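Local atomic coordinates of redox-sensing transcriptional repressor Rex (Thermoanaerobacter ethanolicus, PDB entry 3WG9), a protein that acts as a homodimeric DNA-binding repressor that probably tunes transcription to the cellular balance of NADH and NAD(+). Residues Ile88-Gly93 with Leu152-Asp157; Lys113-Ile118 with Arg128-Met133. All blocks are in the same frame, centred on the assembly; numbering follows the deposited sequence.

Interaction 1 (Ile88-Gly93 with Leu152-Asp157)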
loop_
_atom_site.group_PDB
_atom_site.type_symbol
_atom_site.label_atom_id
_atom_site.label_comp_id
_atom_site.label_asym_id
_atom_site.label_seq_id
_atom_site.Cartn_x
_atom_site.Cartn_y
_atom_site.Cartn_z
ATOM N N ILE B 88 0.178 -14.765 -11.558
ATOM C CA ILE B 88 1.518 -15.264 -11.465
ATOM C C ILE B 88 2.325 -14.210 -10.767
ATOM O O ILE B 88 1.976 -13.038 -10.794
ATOM C CB ILE B 88 2.150 -15.525 -12.851
ATOM C CG1 ILE B 88 2.171 -14.264 -13.734
ATOM C CG2 ILE B 88 1.381 -16.629 -13.579
ATOM C CD1 ILE B 88 2.734 -14.498 -15.162
ATOM N N ILE B 89 3.424 -14.629 -10.154
ATOM C CA ILE B 89 4.370 -13.674 -9.558
ATOM C C ILE B 89 5.650 -13.807 -10.308
ATOM O O ILE B 89 6.129 -14.953 -10.531
ATOM C CB ILE B 89 4.579 -14.090 -8.069
ATOM C CG1 ILE B 89 3.290 -13.765 -7.322
ATOM C CG2 ILE B 89 5.749 -13.339 -7.410
ATOM C CD1 ILE B 89 3.293 -14.173 -5.827
ATOM N N ILE B 90 6.242 -12.664 -10.658
ATOM C CA ILE B 90 7.549 -12.616 -11.267
ATOM C C ILE B 90 8.542 -12.143 -10.171
ATOM O O ILE B 90 8.394 -11.034 -9.591
ATOM C CB ILE B 90 7.650 -11.634 -12.435
ATOM C CG1 ILE B 90 6.467 -11.731 -13.425
ATOM C CG2 ILE B 90 9.052 -11.799 -13.133
ATOM C CD1 ILE B 90 6.265 -13.146 -13.927
ATOM N N GLY B 91 9.497 -13.010 -9.858
ATOM C CA GLY B 91 10.500 -12.727 -8.774
ATOM C C GLY B 91 10.295 -13.724 -7.639
ATOM O O GLY B 91 9.225 -13.740 -7.022
ATOM N N ALA B 92 11.261 -14.613 -7.409
ATOM C CA ALA B 92 11.136 -15.593 -6.342
ATOM C C ALA B 92 12.025 -15.295 -5.134
ATOM O O ALA B 92 12.150 -16.154 -4.299
ATOM C CB ALA B 92 11.429 -17.031 -6.828
ATOM N N GLY B 93 12.536 -14.072 -5.020
ATOM C CA GLY B 93 13.160 -13.563 -3.770
ATOM C C GLY B 93 12.197 -13.336 -2.625
ATOM O O GLY B 93 11.020 -13.722 -2.680
ATOM N N LEU B 152 4.639 -8.021 -10.091
ATOM C CA LEU B 152 6.047 -7.805 -10.350
ATOM C C LEU B 152 6.782 -7.605 -9.043
ATOM O O LEU B 152 6.478 -6.636 -8.308
ATOM C CB LEU B 152 6.331 -6.600 -11.282
ATOM C CG LEU B 152 5.785 -6.550 -12.709
ATOM C CD1 LEU B 152 6.245 -5.208 -13.345
ATOM C CD2 LEU B 152 6.278 -7.731 -13.558
ATOM N N CYS B 153 7.671 -8.547 -8.715
ATOM C CA CYS B 153 8.453 -8.491 -7.450
ATOM C C CYS B 153 9.943 -8.665 -7.786
ATOM O O CYS B 153 10.682 -9.408 -7.137
ATOM C CB CYS B 153 7.993 -9.666 -6.591
ATOM S SG CYS B 153 6.272 -9.486 -6.021
ATOM N N ILE B 154 10.355 -8.127 -8.915
ATOM C CA ILE B 154 11.748 -8.277 -9.345
ATOM C C ILE B 154 12.518 -6.983 -9.171
ATOM O O ILE B 154 11.918 -5.938 -8.889
ATOM C CB ILE B 154 11.801 -8.638 -10.820
ATOM C CG1 ILE B 154 10.683 -7.943 -11.607
ATOM C CG2 ILE B 154 11.735 -10.151 -10.983
ATOM C CD1 ILE B 154 11.021 -7.975 -13.054
ATOM N N PRO B 155 13.853 -7.011 -9.365
ATOM C CA PRO B 155 14.567 -5.731 -9.252
ATOM C C PRO B 155 14.206 -4.796 -10.403
ATOM O O PRO B 155 13.667 -5.242 -11.406
ATOM C CB PRO B 155 16.046 -6.138 -9.354
ATOM C CG PRO B 155 16.090 -7.616 -9.303
ATOM C CD PRO B 155 14.754 -8.119 -9.738
ATOM N N LYS B 156 14.523 -3.508 -10.285
ATOM C CA LYS B 156 14.239 -2.541 -11.372
ATOM C C LYS B 156 14.969 -2.812 -12.677
ATOM O O LYS B 156 14.499 -2.437 -13.761
ATOM C CB LYS B 156 14.591 -1.142 -10.896
ATOM C CG LYS B 156 14.014 -0.842 -9.527
ATOM C CD LYS B 156 14.480 0.522 -9.066
ATOM C CE LYS B 156 15.922 0.759 -9.494
ATOM N NZ LYS B 156 16.318 2.162 -9.243
ATOM N N ASP B 157 16.122 -3.471 -12.553
ATOM C CA ASP B 157 16.938 -3.930 -13.678
ATOM C C ASP B 157 16.165 -4.218 -14.976
ATOM O O ASP B 157 16.066 -3.353 -15.842
ATOM C CB ASP B 157 17.771 -5.155 -13.270
ATOM C CG ASP B 157 19.010 -4.781 -12.463
ATOM O OD1 ASP B 157 20.044 -4.474 -13.102
ATOM O OD2 ASP B 157 18.961 -4.812 -11.204
#
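Ile90 holds CG2 anti to its backbone N and CG1 beside that N (chi1 -46°), an arrangement that gives each branch its own partner on the segment Leu152-Asp157. CG2 meets CG2 of Ile154 at 3.8 Å, and CG1 meets CD2 of Leu152 at 4.0 Å, the side chains lying side by side and pointing the same way. In Ile154 it is CG1 that sits between the backbone N and the carbonyl carbon (chi1 35°), while CG2, anti to the carbonyl carbon, is the methyl that packs 3.6 Å from CA of Gly91. One backbone bond joins the two segments: Cys153 N donates to Ile90 O at 2.7 Å. Cys153 then turns its sulfur to the other side of the strand, where SG lies 4.1 Å from CG2 of Ile89. Gly91 fits here because it has no CB: one would run into Cys153 O and also be jammed against the carbonyl of Ile90. The turn after the strand, with Gly91 and Gly93, matches the glycine-rich dinucleotide loop of a Rossmann fold and is predicted to bind NAD(+); Ile154 contacts NAD(+) and NADH in crystal structures of this protein, consistent with this contact bringing two parts of the nucleotide site together. Ile90 and Leu152 form a parallel bridge between strands 85-90 and 149-152, at the point where both strands end. Thr162 of helix 159-168 packs against Ile90, Leu152 and Ile154, Val138 of helix 138-144 touches Ile90, and strand 110-117 flanks strand 85-90 on its other edge.

Interaction 2 (Lys113-Ile118 with Arg128-Met133)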
loop_
_atom_site.group_PDB
_atom_site.type_symbol
_atom_site.label_atom_id
_atom_site.label_comp_id
_atom_site.label_asym_id
_atom_site.label_seq_id
_atom_site.Cartn_x
_atom_site.Cartn_y
_atom_site.Cartn_z
ATOM N N LYS B 113 -0.891 -19.226 -9.966
ATOM C CA LYS B 113 -0.630 -20.356 -10.886
ATOM C C LYS B 113 0.826 -20.673 -11.117
ATOM O O LYS B 113 1.145 -21.735 -11.626
ATOM C CB LYS B 113 -1.286 -20.112 -12.244
ATOM C CG LYS B 113 -2.743 -19.937 -12.166
ATOM C CD LYS B 113 -3.398 -21.153 -11.541
ATOM C CE LYS B 113 -4.808 -20.800 -11.179
ATOM N NZ LYS B 113 -5.683 -21.985 -10.965
ATOM N N GLY B 114 1.731 -19.750 -10.796
ATOM C CA GLY B 114 3.136 -19.968 -11.091
ATOM C C GLY B 114 3.947 -18.800 -10.572
ATOM O O GLY B 114 3.407 -17.688 -10.392
ATOM N N ILE B 115 5.218 -19.081 -10.311
ATOM C CA ILE B 115 6.205 -18.116 -9.910
ATOM C C ILE B 115 7.376 -18.220 -10.874
ATOM O O ILE B 115 7.759 -19.317 -11.289
ATOM C CB ILE B 115 6.684 -18.380 -8.440
ATOM C CG1 ILE B 115 5.557 -18.254 -7.425
ATOM C CG2 ILE B 115 7.920 -17.544 -8.036
ATOM C CD1 ILE B 115 6.072 -18.714 -6.033
ATOM N N PHE B 116 7.919 -17.091 -11.268
ATOM C CA PHE B 116 8.932 -17.017 -12.311
ATOM C C PHE B 116 10.170 -16.289 -11.802
ATOM O O PHE B 116 10.094 -15.311 -11.023
ATOM C CB PHE B 116 8.338 -16.355 -13.554
ATOM C CG PHE B 116 7.222 -17.175 -14.152
ATOM C CD1 PHE B 116 7.493 -18.094 -15.183
ATOM C CD2 PHE B 116 5.940 -17.131 -13.598
ATOM C CE1 PHE B 116 6.500 -18.926 -15.687
ATOM C CE2 PHE B 116 4.950 -17.930 -14.080
ATOM C CZ PHE B 116 5.223 -18.840 -15.153
ATOM N N ASP B 117 11.321 -16.791 -12.247
ATOM C CA ASP B 117 12.581 -16.193 -11.841
ATOM C C ASP B 117 13.675 -16.421 -12.886
ATOM O O ASP B 117 13.528 -17.261 -13.803
ATOM C CB ASP B 117 12.989 -16.719 -10.455
ATOM C CG ASP B 117 14.030 -15.838 -9.787
ATOM O OD1 ASP B 117 13.643 -14.884 -9.062
ATOM O OD2 ASP B 117 15.237 -16.126 -10.039
ATOM N N ILE B 118 14.707 -15.591 -12.817
ATOM C CA ILE B 118 15.764 -15.620 -13.817
ATOM C C ILE B 118 16.892 -16.591 -13.433
ATOM O O ILE B 118 17.744 -16.934 -14.255
ATOM C CB ILE B 118 16.276 -14.161 -14.031
ATOM C CG1 ILE B 118 17.127 -13.983 -15.282
ATOM C CG2 ILE B 118 17.025 -13.601 -12.807
ATOM C CD1 ILE B 118 18.228 -12.912 -15.050
ATOM N N ARG B 128 4.615 -22.765 -1.430
ATOM C CA ARG B 128 3.180 -22.714 -1.241
ATOM C C ARG B 128 2.620 -23.764 -2.203
ATOM O O ARG B 128 1.480 -23.670 -2.686
ATOM C CB ARG B 128 2.731 -21.281 -1.581
ATOM C CG ARG B 128 1.259 -21.002 -1.631
ATOM C CD ARG B 128 0.853 -20.207 -0.402
ATOM N NE ARG B 128 0.196 -21.041 0.601
ATOM C CZ ARG B 128 -0.999 -21.608 0.442
ATOM N NH1 ARG B 128 -1.680 -21.464 -0.699
ATOM N NH2 ARG B 128 -1.516 -22.332 1.426
ATOM N N ASP B 129 3.434 -24.788 -2.460
ATOM C CA ASP B 129 3.118 -25.777 -3.488
ATOM C C ASP B 129 2.910 -25.140 -4.860
ATOM O O ASP B 129 1.917 -25.394 -5.535
ATOM C CB ASP B 129 1.878 -26.589 -3.089
ATOM C CG ASP B 129 2.173 -28.076 -2.964
ATOM O OD1 ASP B 129 2.986 -28.592 -3.775
ATOM O OD2 ASP B 129 1.581 -28.733 -2.067
ATOM N N VAL B 130 3.839 -24.283 -5.257
ATOM C CA VAL B 130 3.756 -23.598 -6.548
ATOM C C VAL B 130 5.167 -23.660 -7.105
ATOM O O VAL B 130 6.146 -23.300 -6.427
ATOM C CB VAL B 130 3.283 -22.122 -6.361
ATOM C CG1 VAL B 130 3.439 -21.339 -7.637
ATOM C CG2 VAL B 130 1.845 -22.090 -5.916
ATOM N N GLU B 131 5.293 -24.171 -8.309
ATOM C CA GLU B 131 6.613 -24.323 -8.901
ATOM C C GLU B 131 7.217 -23.001 -9.331
ATOM O O GLU B 131 6.521 -22.079 -9.824
ATOM C CB GLU B 131 6.555 -25.247 -10.101
ATOM C CG GLU B 131 7.823 -26.086 -10.247
ATOM C CD GLU B 131 8.002 -26.610 -11.674
ATOM O OE1 GLU B 131 9.174 -26.699 -12.105
ATOM O OE2 GLU B 131 6.982 -26.878 -12.378
ATOM N N VAL B 132 8.495 -22.845 -9.052
ATOM C CA VAL B 132 9.226 -21.743 -9.620
ATOM C C VAL B 132 9.634 -22.157 -10.998
ATOM O O VAL B 132 10.246 -23.246 -11.155
ATOM C CB VAL B 132 10.464 -21.369 -8.738
ATOM C CG1 VAL B 132 11.348 -20.298 -9.456
ATOM C CG2 VAL B 132 9.982 -20.878 -7.367
ATOM N N MET B 133 9.405 -21.309 -11.998
ATOM C CA MET B 133 9.771 -21.684 -13.379
ATOM C C MET B 133 10.639 -20.594 -13.991
ATOM O O MET B 133 10.615 -19.468 -13.509
ATOM C CB MET B 133 8.513 -21.863 -14.222
ATOM C CG MET B 133 7.680 -23.063 -13.830
ATOM S SD MET B 133 6.021 -22.974 -14.555
ATOM C CE MET B 133 5.296 -24.476 -13.918
#
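Backbone hydrogen bonds zip Ile115 and Asp117 to the segment Arg128-Met133 in parallel register, with Ile115 opposite Val132 and Phe116 opposite Met133. Met133 N donates to Ile115 O at 2.7 Å, and Asp117 N donates to Met133 O at 3.0 Å. At the entry to the ladder the bond from Ile115 N to Glu131 O is weak, at 3.3 Å. A CA-H...O contact from Phe116 CA gives Met133 O a second approach, and Val132 CA does the same for Ile115 O.

Apolar packing divides between the two faces of the pair. On one, Ile115 reaches Val130 with CG1, 3.7 Å from CG1 of the valine, the side chains crossing at about a right angle; its other branch, CG2, meets CG2 of Val132. Val130 CG1 also packs against CA of Gly114.

On the opposite face Phe116 and Met133 both hold CG anti to the carbonyl carbon (chi1 -64° and -68°), so the two side chains leave their strands alike and run side by side. Ring atom CE1 of Phe116 comes 3.9 Å from Met133 CB. The sulfur makes an oblique Met-aromatic contact, SD standing 5.0 Å from the centroid of the Phe116 ring. Phe141 of helix 138-144 meets that ring edge-to-face, so an alanine at Phe116 would probably cost the Met133 sulfur its contact with this ring and Phe141 its edge-to-face partner, and open a gap between the sheet and helix 138-144.

Polar chemistry gathers at the strand end: Asp117, which binds NAD(+) and NADH in crystal structures of this protein, accepts from Ala92 N through OD1 and from Asn119 N through OD2. The contact thus implies a division of labour, with apolar faces and a backbone ladder fixing the sheet's outer strand pair while two N-H groups set the carboxylate at the nucleotide site.

How the interactions relate
After the N-terminal helices, the chain enters the Rossmann sheet on the strand that ends in Ile88-Gly93, then crosses helix 94-102 to reach Lys113-Ile118 on strand 110-117. A short excursion without helix or strand brings it back at Arg128-Met133, where interaction 2 closes its small loop. After helix 138-144 the chain arrives at Leu152-Asp157, and interaction 1 closes the larger loop, inside which interaction 2 is nested. Their centres are 11 Å apart, and the two meet along neighbouring strands 85-90 and 110-117, where Ile89 O and Phe116 N probably share a hydrogen bond. Together they tie four neighbouring strands, 132-134, 110-117, 85-90 and 149-152, of the parallel Rossmann sheet together.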